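Local coordinates for mucus binding protein (Lactobacillus reuteri, PDB 3I57) that probably binds host mucus, and shows immunoglobulin-binding activity in this type 2 repeat of a large adhesin anchored to the bacterial cell wall, at residues 94-99 and 143-148; 136-141 and 167-172; 80-85 and 119-124; 109-114 and 149-154. One frame throughout, in Å; residues are numbered along the deposited sequence.

The four contacts illustrate how chemistry follows depth in an elongated beta protein. Interaction 1 is the buried one: a tyrosine and a glutamate meet between strand 93-104 and the chain leaving strand 142-144. Interaction 2, at the surface, joins the loop before strand 142-144 to the turn after its neighbour 162-168, at one end of the small sheet, by backbone and water; it touches interaction 1 where Lys94 meets Ala171 and where Tyr145 meets Ser167. Interaction 3 is partly buried and rests on paired main chain, with a proline alongside; its strand 112-127 also serves interaction 4, about 36 Å away between centres. There, at the surface, alanine, proline and isoleucine meet beside a glutamine, and no clear hydrogen bond crosses.

Interaction 1. Residues 94-99 and 143-148; sequences KTLTET and QSYKAL
The ring of Tyr145 lies beneath Glu98 as a floor. Glu98 CB stands over the centre of one face, 3.5 Å from the ring centroid and only 10° off the normal, a well-directed CH-pi contact. With CG anti to the backbone N (chi1 159°) and an extended chain beyond it, the glutamate then crosses the tyrosine obliquely, so that OE1 comes to rest 3.2 Å from Tyr145 CB. The carboxylate does not lie flat on the ring; the two planes are inclined by 37°. At the far end of the ring Tyr145 OH reaches to 3.4 Å from Leu96 CB, while Leu96 O sits at the ring edge, in its plane. OE1 has an apolar neighbour too, Leu148 CD1 at 3.6 Å. In the beta-grasp fold of this repeat, these residues fasten strand 93-104 of the long sheet to the segment that follows strand 142-144 of the small three-stranded one. A water lies 2.7 Å from Glu98 OE1 and is placed to donate to it or to Lys146 O, although it has more acceptors in reach than protons. Burial would tend to raise the proton affinity of this carboxylate, an effect that Arg165, which it also touches, may offset. An alanine at Tyr145 would remove the ring under Glu98 and would probably leave the glutamate less firmly placed between the two sheets. Farther out, the Tyr145 hydroxyl is hydrogen-bonded to Ser167 OG on strand 162-168, and Pro175 packs against both Glu98 and Tyr145.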
loop_
_atom_site.group_PDB
_atom_site.type_symbol
_atom_site.label_atom_id
_atom_site.label_comp_id
_atom_site.label_asym_id
_atom_site.label_seq_id
_atom_site.Cartn_x
_atom_site.Cartn_y
_atom_site.Cartn_z
ATOM N N LYS A 94 -5.517 -1.300 -11.574
ATOM C CA LYS A 94 -6.893 -0.856 -11.776
ATOM C C LYS A 94 -7.249 -1.040 -13.240
ATOM O O LYS A 94 -6.387 -0.911 -14.102
ATOM C CB LYS A 94 -7.123 0.576 -11.255
ATOM C CG LYS A 94 -7.257 1.680 -12.286
ATOM C CD LYS A 94 -7.544 3.008 -11.613
ATOM C CE LYS A 94 -6.565 4.051 -12.127
ATOM N NZ LYS A 94 -6.974 5.409 -11.725
ATOM N N THR A 95 -8.511 -1.358 -13.505
ATOM C CA THR A 95 -8.962 -1.571 -14.875
ATOM C C THR A 95 -10.103 -0.589 -15.170
ATOM O O THR A 95 -11.067 -0.480 -14.396
ATOM C CB THR A 95 -9.382 -3.035 -15.075
ATOM O OG1 THR A 95 -8.244 -3.891 -14.863
ATOM C CG2 THR A 95 -9.951 -3.277 -16.491
ATOM N N LEU A 96 -9.957 0.176 -16.250
ATOM C CA LEU A 96 -10.991 1.114 -16.665
ATOM C C LEU A 96 -11.669 0.611 -17.942
ATOM O O LEU A 96 -11.053 -0.095 -18.742
ATOM C CB LEU A 96 -10.405 2.495 -16.954
ATOM C CG LEU A 96 -9.591 3.180 -15.858
ATOM C CD1 LEU A 96 -9.258 4.608 -16.315
ATOM C CD2 LEU A 96 -10.410 3.225 -14.582
ATOM N N THR A 97 -12.921 1.019 -18.138
ATOM C CA THR A 97 -13.699 0.539 -19.267
ATOM C C THR A 97 -14.176 1.702 -20.135
ATOM O O THR A 97 -14.723 2.695 -19.636
ATOM C CB THR A 97 -14.942 -0.262 -18.785
ATOM O OG1 THR A 97 -14.512 -1.408 -18.059
ATOM C CG2 THR A 97 -15.813 -0.720 -19.962
ATOM N N GLU A 98 -13.950 1.581 -21.442
ATOM C CA GLU A 98 -14.474 2.556 -22.379
ATOM C C GLU A 98 -15.804 1.996 -22.901
ATOM O O GLU A 98 -15.878 0.815 -23.226
ATOM C CB GLU A 98 -13.490 2.761 -23.533
ATOM C CG GLU A 98 -14.184 3.347 -24.765
ATOM C CD GLU A 98 -13.239 3.478 -25.950
ATOM O OE1 GLU A 98 -12.602 2.455 -26.280
ATOM O OE2 GLU A 98 -13.177 4.593 -26.538
ATOM N N THR A 99 -16.852 2.830 -22.961
ATOM C CA THR A 99 -18.165 2.391 -23.457
ATOM C C THR A 99 -18.574 3.291 -24.605
ATOM O O THR A 99 -18.582 4.523 -24.458
ATOM C CB THR A 99 -19.251 2.521 -22.367
ATOM O OG1 THR A 99 -18.874 1.716 -21.258
ATOM C CG2 THR A 99 -20.602 2.023 -22.878
ATOM N N GLN A 143 -3.102 4.806 -20.915
ATOM C CA GLN A 143 -3.227 3.574 -21.683
ATOM C C GLN A 143 -4.284 3.750 -22.763
ATOM O O GLN A 143 -5.324 4.374 -22.528
ATOM C CB GLN A 143 -3.625 2.397 -20.782
ATOM C CG GLN A 143 -2.555 1.961 -19.763
ATOM C CD GLN A 143 -1.417 1.175 -20.440
ATOM O OE1 GLN A 143 -0.458 1.762 -20.967
ATOM N NE2 GLN A 143 -1.527 -0.144 -20.445
ATOM N N SER A 144 -4.032 3.173 -23.939
ATOM C CA SER A 144 -4.990 3.299 -25.055
ATOM C C SER A 144 -5.893 2.064 -25.165
ATOM O O SER A 144 -5.459 0.923 -24.939
ATOM C CB SER A 144 -4.251 3.598 -26.368
ATOM O OG SER A 144 -3.291 2.587 -26.596
ATOM N N TYR A 145 -7.164 2.307 -25.477
ATOM C CA TYR A 145 -8.143 1.245 -25.630
ATOM C C TYR A 145 -7.944 0.668 -26.999
ATOM O O TYR A 145 -7.436 1.359 -27.871
ATOM C CB TYR A 145 -9.577 1.816 -25.507
ATOM C CG TYR A 145 -9.845 2.293 -24.092
ATOM C CD1 TYR A 145 -10.251 1.397 -23.115
ATOM C CD2 TYR A 145 -9.649 3.624 -23.729
ATOM C CE1 TYR A 145 -10.483 1.807 -21.812
ATOM C CE2 TYR A 145 -9.896 4.055 -22.407
ATOM C CZ TYR A 145 -10.308 3.124 -21.466
ATOM O OH TYR A 145 -10.546 3.515 -20.158
ATOM N N LYS A 146 -8.303 -0.598 -27.165
ATOM C CA LYS A 146 -8.347 -1.216 -28.496
ATOM C C LYS A 146 -9.290 -0.369 -29.365
ATOM O O LYS A 146 -10.282 0.156 -28.861
ATOM C CB LYS A 146 -8.907 -2.629 -28.367
ATOM C CG LYS A 146 -8.759 -3.455 -29.640
ATOM C CD LYS A 146 -9.568 -4.748 -29.556
ATOM C CE LYS A 146 -9.510 -5.483 -30.896
ATOM N NZ LYS A 146 -8.116 -5.519 -31.442
ATOM N N ALA A 147 -8.987 -0.237 -30.654
ATOM C CA ALA A 147 -9.910 0.445 -31.571
ATOM C C ALA A 147 -11.247 -0.264 -31.687
ATOM O O ALA A 147 -11.318 -1.486 -31.855
ATOM C CB ALA A 147 -9.269 0.627 -32.969
ATOM N N LEU A 148 -12.322 0.513 -31.610
ATOM C CA LEU A 148 -13.664 -0.049 -31.740
ATOM C C LEU A 148 -14.294 0.403 -33.047
ATOM O O LEU A 148 -14.451 1.587 -33.290
ATOM C CB LEU A 148 -14.535 0.391 -30.565
ATOM C CG LEU A 148 -13.990 -0.005 -29.196
ATOM C CD1 LEU A 148 -14.964 0.370 -28.086
ATOM C CD2 LEU A 148 -13.671 -1.514 -29.155
HETATM O O HOH W 1 -10.947 2.736 -28.398
#

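Interaction 2. Residues 136-141 and 167-172; sequences GKWNEA and SNSDAE
Ala141 O is the best-held polar atom across this contact, held by one hydrogen bond and one CA-H...O contact, both from the same turn. Ser169 N donates the hydrogen bond, 2.9 Å long with an angle of 146° at the hydrogen, and comes in from above the carbonyl plane. Asn168 CA adds the weaker CA-H...O contact at 3.4 Å to that same oxygen. Next to this pair, Ser169 CB presses against Glu140 O at 3.1 Å and against Trp138 CB at 3.5 Å, so the small side chain is set between Trp138 and the Glu140 carbonyl. Its OG takes the crowded position between backbone N and carbonyl carbon (chi1 66°), and from there it shares a water with Trp138 O, 2.8 Å from each. The setting is the end of the three-stranded antiparallel sheet: strand 162-168 pairs with 142-144 through Ser167 and Gln143, and the Ala141 bond carries that link on as the chain enters a type I turn from Asn168 to Ala171. That turn is closed by Ala171 N donating to Asn168 O. Ser169 O approaches the indole obliquely, 3.3 Å from Trp138 CD1. The same oxygen accepts a hydrogen bond from Lys94 NZ, whose charge would probably polarise it, while the tryptophan itself packs on Phe120, Arg122 and Lys94 of the long sheet. The loop has a second anchorage there, for Glu140 OE2 is hydrogen-bonded to Thr121 OG1.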
loop_
_atom_site.group_PDB
_atom_site.type_symbol
_atom_site.label_atom_id
_atom_site.label_comp_id
_atom_site.label_asym_id
_atom_site.label_seq_id
_atom_site.Cartn_x
_atom_site.Cartn_y
_atom_site.Cartn_z
ATOM N N GLY A 136 2.845 3.257 -4.816
ATOM C CA GLY A 136 3.456 4.389 -5.489
ATOM C C GLY A 136 2.630 4.904 -6.663
ATOM O O GLY A 136 1.431 4.599 -6.803
ATOM N N LYS A 137 3.269 5.721 -7.492
ATOM C CA LYS A 137 2.575 6.330 -8.620
ATOM C C LYS A 137 2.157 5.266 -9.608
ATOM O O LYS A 137 2.825 4.228 -9.732
ATOM C CB LYS A 137 3.531 7.247 -9.338
ATOM C CG LYS A 137 3.895 8.480 -8.574
ATOM C CD LYS A 137 4.809 9.345 -9.447
ATOM C CE LYS A 137 5.447 10.459 -8.653
ATOM N NZ LYS A 137 6.546 9.929 -7.815
ATOM N N TRP A 138 1.081 5.517 -10.345
ATOM C CA TRP A 138 0.756 4.618 -11.460
ATOM C C TRP A 138 1.904 4.588 -12.461
ATOM O O TRP A 138 2.466 5.646 -12.834
ATOM C CB TRP A 138 -0.546 5.058 -12.140
ATOM C CG TRP A 138 -1.771 4.909 -11.244
ATOM C CD1 TRP A 138 -2.502 5.922 -10.661
ATOM C CD2 TRP A 138 -2.368 3.681 -10.802
ATOM N NE1 TRP A 138 -3.522 5.393 -9.919
ATOM C CE2 TRP A 138 -3.466 4.023 -9.985
ATOM C CE3 TRP A 138 -2.079 2.323 -11.018
ATOM C CZ2 TRP A 138 -4.284 3.052 -9.385
ATOM C CZ3 TRP A 138 -2.885 1.363 -10.413
ATOM C CH2 TRP A 138 -3.981 1.737 -9.618
ATOM N N ASN A 139 2.296 3.390 -12.865
ATOM C CA ASN A 139 3.474 3.225 -13.712
ATOM C C ASN A 139 3.259 3.771 -15.124
ATOM O O ASN A 139 4.212 4.219 -15.775
ATOM C CB ASN A 139 3.860 1.756 -13.826
ATOM C CG ASN A 139 4.402 1.186 -12.534
ATOM O OD1 ASN A 139 4.052 0.058 -12.133
ATOM N ND2 ASN A 139 5.242 1.954 -11.862
ATOM N N GLU A 140 2.022 3.708 -15.610
ATOM C CA GLU A 140 1.734 4.156 -16.985
ATOM C C GLU A 140 0.958 5.476 -16.929
ATOM O O GLU A 140 -0.056 5.556 -16.246
ATOM C CB GLU A 140 0.933 3.088 -17.733
ATOM C CG GLU A 140 1.466 1.651 -17.623
ATOM C CD GLU A 140 1.039 0.934 -16.335
ATOM O OE1 GLU A 140 0.226 1.491 -15.549
ATOM O OE2 GLU A 140 1.496 -0.203 -16.133
ATOM N N ALA A 141 1.415 6.517 -17.634
ATOM C CA ALA A 141 0.751 7.820 -17.499
ATOM C C ALA A 141 -0.576 7.771 -18.236
ATOM O O ALA A 141 -1.540 8.457 -17.866
ATOM C CB ALA A 141 1.625 8.965 -18.039
ATOM N N SER A 167 -7.085 6.527 -21.772
ATOM C CA SER A 167 -7.350 7.092 -20.444
ATOM C C SER A 167 -6.031 7.427 -19.744
ATOM O O SER A 167 -5.027 6.726 -19.903
ATOM C CB SER A 167 -8.138 6.130 -19.550
ATOM O OG SER A 167 -9.515 6.030 -19.914
ATOM N N ASN A 168 -6.052 8.483 -18.951
ATOM C CA ASN A 168 -4.919 8.868 -18.111
ATOM C C ASN A 168 -4.986 8.083 -16.812
ATOM O O ASN A 168 -6.051 7.654 -16.426
ATOM C CB ASN A 168 -4.962 10.361 -17.839
ATOM C CG ASN A 168 -4.768 11.179 -19.090
ATOM O OD1 ASN A 168 -4.056 10.753 -19.998
ATOM N ND2 ASN A 168 -5.408 12.360 -19.160
ATOM N N SER A 169 -3.849 7.905 -16.135
ATOM C CA SER A 169 -3.811 7.042 -14.945
ATOM C C SER A 169 -4.549 7.637 -13.739
ATOM O O SER A 169 -4.869 6.888 -12.804
ATOM C CB SER A 169 -2.363 6.720 -14.569
ATOM O OG SER A 169 -1.699 7.911 -14.141
ATOM N N ASP A 170 -4.851 8.944 -13.785
ATOM C CA ASP A 170 -5.655 9.589 -12.736
ATOM C C ASP A 170 -7.160 9.386 -12.894
ATOM O O ASP A 170 -7.931 9.735 -11.995
ATOM C CB ASP A 170 -5.311 11.076 -12.549
ATOM C CG ASP A 170 -5.520 11.920 -13.816
ATOM O OD1 ASP A 170 -5.784 11.389 -14.906
ATOM O OD2 ASP A 170 -5.431 13.139 -13.693
ATOM N N ALA A 171 -7.593 8.800 -14.008
ATOM C CA ALA A 171 -9.027 8.634 -14.230
ATOM C C ALA A 171 -9.600 7.532 -13.358
ATOM O O ALA A 171 -8.957 6.492 -13.168
ATOM C CB ALA A 171 -9.356 8.339 -15.715
ATOM N N GLU A 172 -10.785 7.780 -12.826
ATOM C CA GLU A 172 -11.465 6.773 -12.012
ATOM C C GLU A 172 -12.410 5.935 -12.880
ATOM O O GLU A 172 -12.776 4.828 -12.506
ATOM C CB GLU A 172 -12.204 7.418 -10.858
ATOM C CG GLU A 172 -12.740 6.405 -9.823
ATOM C CD GLU A 172 -11.627 5.615 -9.116
ATOM O OE1 GLU A 172 -10.431 5.998 -9.223
ATOM O OE2 GLU A 172 -11.970 4.619 -8.427
HETATM O O HOH W 2 1.089 7.869 -13.861
#

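Interaction 3. Residues 80-85 and 119-124; sequences VDPNHS and TFTRNG
Two nearly straight backbone bonds make the tight part of this contact. Val80 and Gly124 form an antiparallel hydrogen-bonded pair: Val80 N donates to Gly124 O at 2.8 Å, and Gly124 N returns a bond to Val80 O at 3.2 Å, with angles at the hydrogens of 172° and 176°. Both donors lie above the plane of the carbonyl they meet. Val80 CG2 rests over the same pair, 3.7 Å from Gly124 O, while CG1 covers one face of the His84 ring toward its rim. Just beyond, the chain leaves strand 67-80 in a type I turn from Asp81 to His84, and Pro82 lies along strand 112-127. Its CA points a C-H at Arg122 O, 3.3 Å away, and its CB meets Thr121 CB at 3.9 Å. Looser packing marks the outer flank. Asp81, exposed, runs alongside Asn123 and points the same way, but OD1 of one stays 3.9 Å from OD1 of the other, with carboxylate and amide planes 74° apart. Asn123 ND2 lies 3.6 Å from Pro82 CG and makes a weak hydrogen bond to Asn139 OD1. That bond favours an orientation in which Asn123 OD1 faces the acceptor Val80 O without bonding to it. The join between strand 67-80 and strand 112-127, which links the N-terminal and C-terminal halves of the repeat, thus depends here on main-chain polarity, and the side chains contribute mainly nonpolar contact.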
loop_
_atom_site.group_PDB
_atom_site.type_symbol
_atom_site.label_atom_id
_atom_site.label_comp_id
_atom_site.label_asym_id
_atom_site.label_seq_id
_atom_site.Cartn_x
_atom_site.Cartn_y
_atom_site.Cartn_z
ATOM N N VAL A 80 7.406 -4.150 -3.214
ATOM C CA VAL A 80 6.588 -5.212 -3.797
ATOM C C VAL A 80 6.069 -4.866 -5.199
ATOM O O VAL A 80 6.037 -3.700 -5.605
ATOM C CB VAL A 80 5.373 -5.620 -2.875
ATOM C CG1 VAL A 80 5.850 -6.137 -1.525
ATOM C CG2 VAL A 80 4.396 -4.431 -2.678
ATOM N N ASP A 81 5.675 -5.907 -5.927
ATOM C CA ASP A 81 5.189 -5.785 -7.288
ATOM C C ASP A 81 3.691 -5.414 -7.263
ATOM O O ASP A 81 3.045 -5.492 -6.228
ATOM C CB ASP A 81 5.439 -7.107 -8.039
ATOM C CG ASP A 81 6.949 -7.445 -8.172
ATOM O OD1 ASP A 81 7.793 -6.524 -8.074
ATOM O OD2 ASP A 81 7.317 -8.630 -8.381
ATOM N N PRO A 82 3.140 -5.002 -8.413
ATOM C CA PRO A 82 1.746 -4.601 -8.499
ATOM C C PRO A 82 0.749 -5.709 -8.125
ATOM O O PRO A 82 -0.404 -5.417 -7.893
ATOM C CB PRO A 82 1.587 -4.221 -9.981
ATOM C CG PRO A 82 2.978 -3.689 -10.360
ATOM C CD PRO A 82 3.862 -4.753 -9.675
ATOM N N ASN A 83 1.171 -6.967 -8.085
ATOM C CA ASN A 83 0.222 -8.035 -7.808
ATOM C C ASN A 83 0.131 -8.325 -6.330
ATOM O O ASN A 83 -0.598 -9.216 -5.917
ATOM C CB ASN A 83 0.591 -9.324 -8.544
ATOM C CG ASN A 83 0.834 -9.093 -10.015
ATOM O OD1 ASN A 83 1.954 -9.282 -10.508
ATOM N ND2 ASN A 83 -0.191 -8.629 -10.717
ATOM N N HIS A 84 0.873 -7.585 -5.532
ATOM C CA HIS A 84 0.940 -7.930 -4.112
ATOM C C HIS A 84 -0.327 -7.489 -3.383
ATOM O O HIS A 84 -0.906 -6.449 -3.707
ATOM C CB HIS A 84 2.190 -7.330 -3.476
ATOM C CG HIS A 84 2.540 -7.944 -2.152
ATOM N ND1 HIS A 84 3.634 -8.764 -1.971
ATOM C CD2 HIS A 84 1.933 -7.854 -0.949
ATOM C CE1 HIS A 84 3.693 -9.147 -0.703
ATOM N NE2 HIS A 84 2.675 -8.603 -0.061
ATOM N N SER A 85 -0.772 -8.287 -2.418
ATOM C CA SER A 85 -1.951 -7.915 -1.639
ATOM C C SER A 85 -1.548 -6.941 -0.528
ATOM O O SER A 85 -0.362 -6.798 -0.211
ATOM C CB SER A 85 -2.644 -9.142 -1.044
ATOM O OG SER A 85 -1.767 -9.829 -0.166
ATOM N N THR A 119 -5.739 -1.410 -18.321
ATOM C CA THR A 119 -5.305 -1.713 -16.960
ATOM C C THR A 119 -4.051 -0.941 -16.627
ATOM O O THR A 119 -3.124 -0.875 -17.446
ATOM C CB THR A 119 -5.027 -3.239 -16.838
ATOM O OG1 THR A 119 -6.273 -3.934 -16.991
ATOM C CG2 THR A 119 -4.409 -3.572 -15.492
ATOM N N PHE A 120 -4.023 -0.307 -15.450
ATOM C CA PHE A 120 -2.832 0.387 -14.971
ATOM C C PHE A 120 -2.227 -0.381 -13.821
ATOM O O PHE A 120 -2.935 -1.136 -13.154
ATOM C CB PHE A 120 -3.202 1.765 -14.417
ATOM C CG PHE A 120 -3.724 2.687 -15.466
ATOM C CD1 PHE A 120 -2.866 3.562 -16.105
ATOM C CD2 PHE A 120 -5.052 2.630 -15.847
ATOM C CE1 PHE A 120 -3.340 4.395 -17.106
ATOM C CE2 PHE A 120 -5.560 3.489 -16.825
ATOM C CZ PHE A 120 -4.703 4.355 -17.464
ATOM N N THR A 121 -0.922 -0.210 -13.615
ATOM C CA THR A 121 -0.239 -0.894 -12.523
ATOM C C THR A 121 0.570 0.102 -11.715
ATOM O O THR A 121 0.930 1.172 -12.200
ATOM C CB THR A 121 0.746 -1.999 -13.017
ATOM O OG1 THR A 121 1.860 -1.396 -13.708
ATOM C CG2 THR A 121 0.056 -2.951 -13.930
ATOM N N ARG A 122 0.842 -0.261 -10.474
ATOM C CA ARG A 122 1.689 0.578 -9.614
ATOM C C ARG A 122 2.434 -0.345 -8.653
ATOM O O ARG A 122 1.860 -1.338 -8.164
ATOM C CB ARG A 122 0.853 1.638 -8.883
ATOM C CG ARG A 122 -0.233 1.083 -7.927
ATOM C CD ARG A 122 -1.121 2.184 -7.388
ATOM N NE ARG A 122 -2.213 1.639 -6.580
ATOM C CZ ARG A 122 -3.059 2.391 -5.880
ATOM N NH1 ARG A 122 -2.919 3.713 -5.862
ATOM N NH2 ARG A 122 -4.028 1.818 -5.176
ATOM N N ASN A 123 3.718 -0.057 -8.438
ATOM C CA ASN A 123 4.486 -0.782 -7.440
ATOM C C ASN A 123 4.248 -0.155 -6.101
ATOM O O ASN A 123 3.696 0.917 -6.016
ATOM C CB ASN A 123 5.977 -0.761 -7.769
ATOM C CG ASN A 123 6.297 -1.722 -8.876
ATOM O OD1 ASN A 123 6.958 -2.747 -8.669
ATOM N ND2 ASN A 123 5.758 -1.450 -10.033
ATOM N N GLY A 124 4.668 -0.834 -5.056
ATOM C CA GLY A 124 4.480 -0.293 -3.720
ATOM C C GLY A 124 5.565 -0.775 -2.772
ATOM O O GLY A 124 6.498 -1.480 -3.157
#

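Interaction 4. Residues 109-114 and 149-154; sequences KAAEDQ and TSPTIA
The hairpin of strands 93-104 and 112-127 turns a corner at Ala111 near the far end of this beta-grasp unit, and here it meets the loop that runs on from strand 148-149. The touching parts are close to antiparallel, their end-to-end directions 161° apart, yet their CA atoms stay well separated and the contact is made largely by side chains. Ala111 CB sets itself against Pro151 CG at 3.6 Å, a methyl against the tip of a proline ring. Two residues on from Pro151, Ile153 holds CG1 anti to its carbonyl carbon (chi1 -53°) and extends CD1 toward the hairpin. That methyl ends 3.9 Å from Ala110 CB and 3.6 Å from Ala110 O, wedging onto both the side chain and the main chain. Gln114 supplies the polar flank. Extended beyond CG, it meets Pro151 tip to tip, and its amide end comes close to Thr149 O, with OE1 as modelled 2.9 Å from that oxygen. An alanine at Gln114 would take away this long arm with its contacts to Thr149 and Pro151, and would probably leave the loop less firmly held, chiefly by the two alanines. Across the corner Lys109 NZ forms a salt bridge with Glu112 OE1, 2.6 Å apart. Behind the contact runs strand 176-183, where Tyr181 touches Ala110 and Ile153 and is hydrogen-bonded through OH to Pro151 O, while Tyr102 of strand 93-104 packs against Gln114 and Ser150.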
loop_
_atom_site.group_PDB
_atom_site.type_symbol
_atom_site.label_atom_id
_atom_site.label_comp_id
_atom_site.label_asym_id
_atom_site.label_seq_id
_atom_site.Cartn_x
_atom_site.Cartn_y
_atom_site.Cartn_z
ATOM N N LYS A 109 -31.810 3.815 -30.099
ATOM C CA LYS A 109 -30.672 2.922 -30.184
ATOM C C LYS A 109 -30.469 2.340 -31.581
ATOM O O LYS A 109 -31.408 1.844 -32.204
ATOM C CB LYS A 109 -30.854 1.779 -29.197
ATOM C CG LYS A 109 -29.643 0.875 -29.129
ATOM C CD LYS A 109 -29.870 -0.207 -28.115
ATOM C CE LYS A 109 -28.623 -0.451 -27.294
ATOM N NZ LYS A 109 -28.948 -1.504 -26.294
ATOM N N ALA A 110 -29.231 2.377 -32.061
ATOM C CA ALA A 110 -28.905 1.859 -33.392
ATOM C C ALA A 110 -28.221 0.493 -33.366
ATOM O O ALA A 110 -28.405 -0.310 -34.269
ATOM C CB ALA A 110 -28.047 2.875 -34.143
ATOM N N ALA A 111 -27.417 0.238 -32.339
ATOM C CA ALA A 111 -26.673 -1.013 -32.210
ATOM C C ALA A 111 -26.304 -1.184 -30.752
ATOM O O ALA A 111 -26.424 -0.237 -29.977
ATOM C CB ALA A 111 -25.403 -0.972 -33.071
ATOM N N GLU A 112 -25.865 -2.375 -30.366
ATOM C CA GLU A 112 -25.481 -2.597 -28.967
ATOM C C GLU A 112 -24.137 -1.948 -28.684
ATOM O O GLU A 112 -23.286 -1.874 -29.562
ATOM C CB GLU A 112 -25.419 -4.088 -28.626
ATOM C CG GLU A 112 -26.740 -4.865 -28.873
ATOM C CD GLU A 112 -27.963 -4.153 -28.308
ATOM O OE1 GLU A 112 -27.953 -3.810 -27.111
ATOM O OE2 GLU A 112 -28.933 -3.915 -29.068
ATOM N N ASP A 113 -23.975 -1.468 -27.456
ATOM C CA ASP A 113 -22.729 -0.886 -26.979
ATOM C C ASP A 113 -21.556 -1.814 -27.281
ATOM O O ASP A 113 -21.708 -3.043 -27.260
ATOM C CB ASP A 113 -22.783 -0.748 -25.452
ATOM C CG ASP A 113 -23.710 0.351 -24.962
ATOM O OD1 ASP A 113 -24.293 1.097 -25.786
ATOM O OD2 ASP A 113 -23.812 0.473 -23.706
ATOM N N GLN A 114 -20.386 -1.230 -27.532
ATOM C CA GLN A 114 -19.128 -1.971 -27.488
ATOM C C GLN A 114 -18.296 -1.377 -26.373
ATOM O O GLN A 114 -18.415 -0.193 -26.071
ATOM C CB GLN A 114 -18.370 -1.825 -28.802
ATOM C CG GLN A 114 -18.946 -2.673 -29.896
ATOM C CD GLN A 114 -18.135 -2.589 -31.163
ATOM O OE1 GLN A 114 -18.631 -2.122 -32.187
ATOM N NE2 GLN A 114 -16.882 -3.035 -31.107
ATOM N N THR A 149 -14.619 -0.559 -33.904
ATOM C CA THR A 149 -15.169 -0.228 -35.206
ATOM C C THR A 149 -16.672 -0.140 -35.083
ATOM O O THR A 149 -17.331 -1.072 -34.609
ATOM C CB THR A 149 -14.824 -1.286 -36.248
ATOM O OG1 THR A 149 -13.396 -1.422 -36.328
ATOM C CG2 THR A 149 -15.368 -0.872 -37.633
ATOM N N SER A 150 -17.208 0.998 -35.480
ATOM C CA SER A 150 -18.648 1.169 -35.447
ATOM C C SER A 150 -19.273 0.226 -36.488
ATOM O O SER A 150 -18.734 0.057 -37.594
ATOM C CB SER A 150 -19.018 2.631 -35.729
ATOM O OG SER A 150 -18.415 3.499 -34.760
ATOM N N PRO A 151 -20.388 -0.407 -36.127
ATOM C CA PRO A 151 -21.029 -1.330 -37.064
ATOM C C PRO A 151 -21.554 -0.643 -38.306
ATOM O O PRO A 151 -21.894 0.541 -38.282
ATOM C CB PRO A 151 -22.212 -1.902 -36.264
ATOM C CG PRO A 151 -22.380 -0.999 -35.050
ATOM C CD PRO A 151 -20.995 -0.448 -34.783
ATOM N N THR A 152 -21.652 -1.412 -39.380
ATOM C CA THR A 152 -22.243 -0.922 -40.622
ATOM C C THR A 152 -23.736 -1.178 -40.598
ATOM O O THR A 152 -24.177 -2.298 -40.374
ATOM C CB THR A 152 -21.612 -1.627 -41.814
ATOM O OG1 THR A 152 -20.227 -1.276 -41.855
ATOM C CG2 THR A 152 -22.313 -1.230 -43.137
ATOM N N ILE A 153 -24.506 -0.119 -40.785
ATOM C CA ILE A 153 -25.954 -0.211 -40.790
ATOM C C ILE A 153 -26.433 0.311 -42.147
ATOM O O ILE A 153 -26.231 1.480 -42.478
ATOM C CB ILE A 153 -26.554 0.597 -39.614
ATOM C CG1 ILE A 153 -25.899 0.170 -38.298
ATOM C CG2 ILE A 153 -28.084 0.418 -39.521
ATOM C CD1 ILE A 153 -26.498 0.802 -37.057
ATOM N N ALA A 154 -27.039 -0.563 -42.948
ATOM C CA ALA A 154 -27.468 -0.168 -44.292
ATOM C C ALA A 154 -28.280 1.112 -44.249
ATOM O O ALA A 154 -29.213 1.247 -43.456
ATOM C CB ALA A 154 -28.284 -1.297 -44.963
#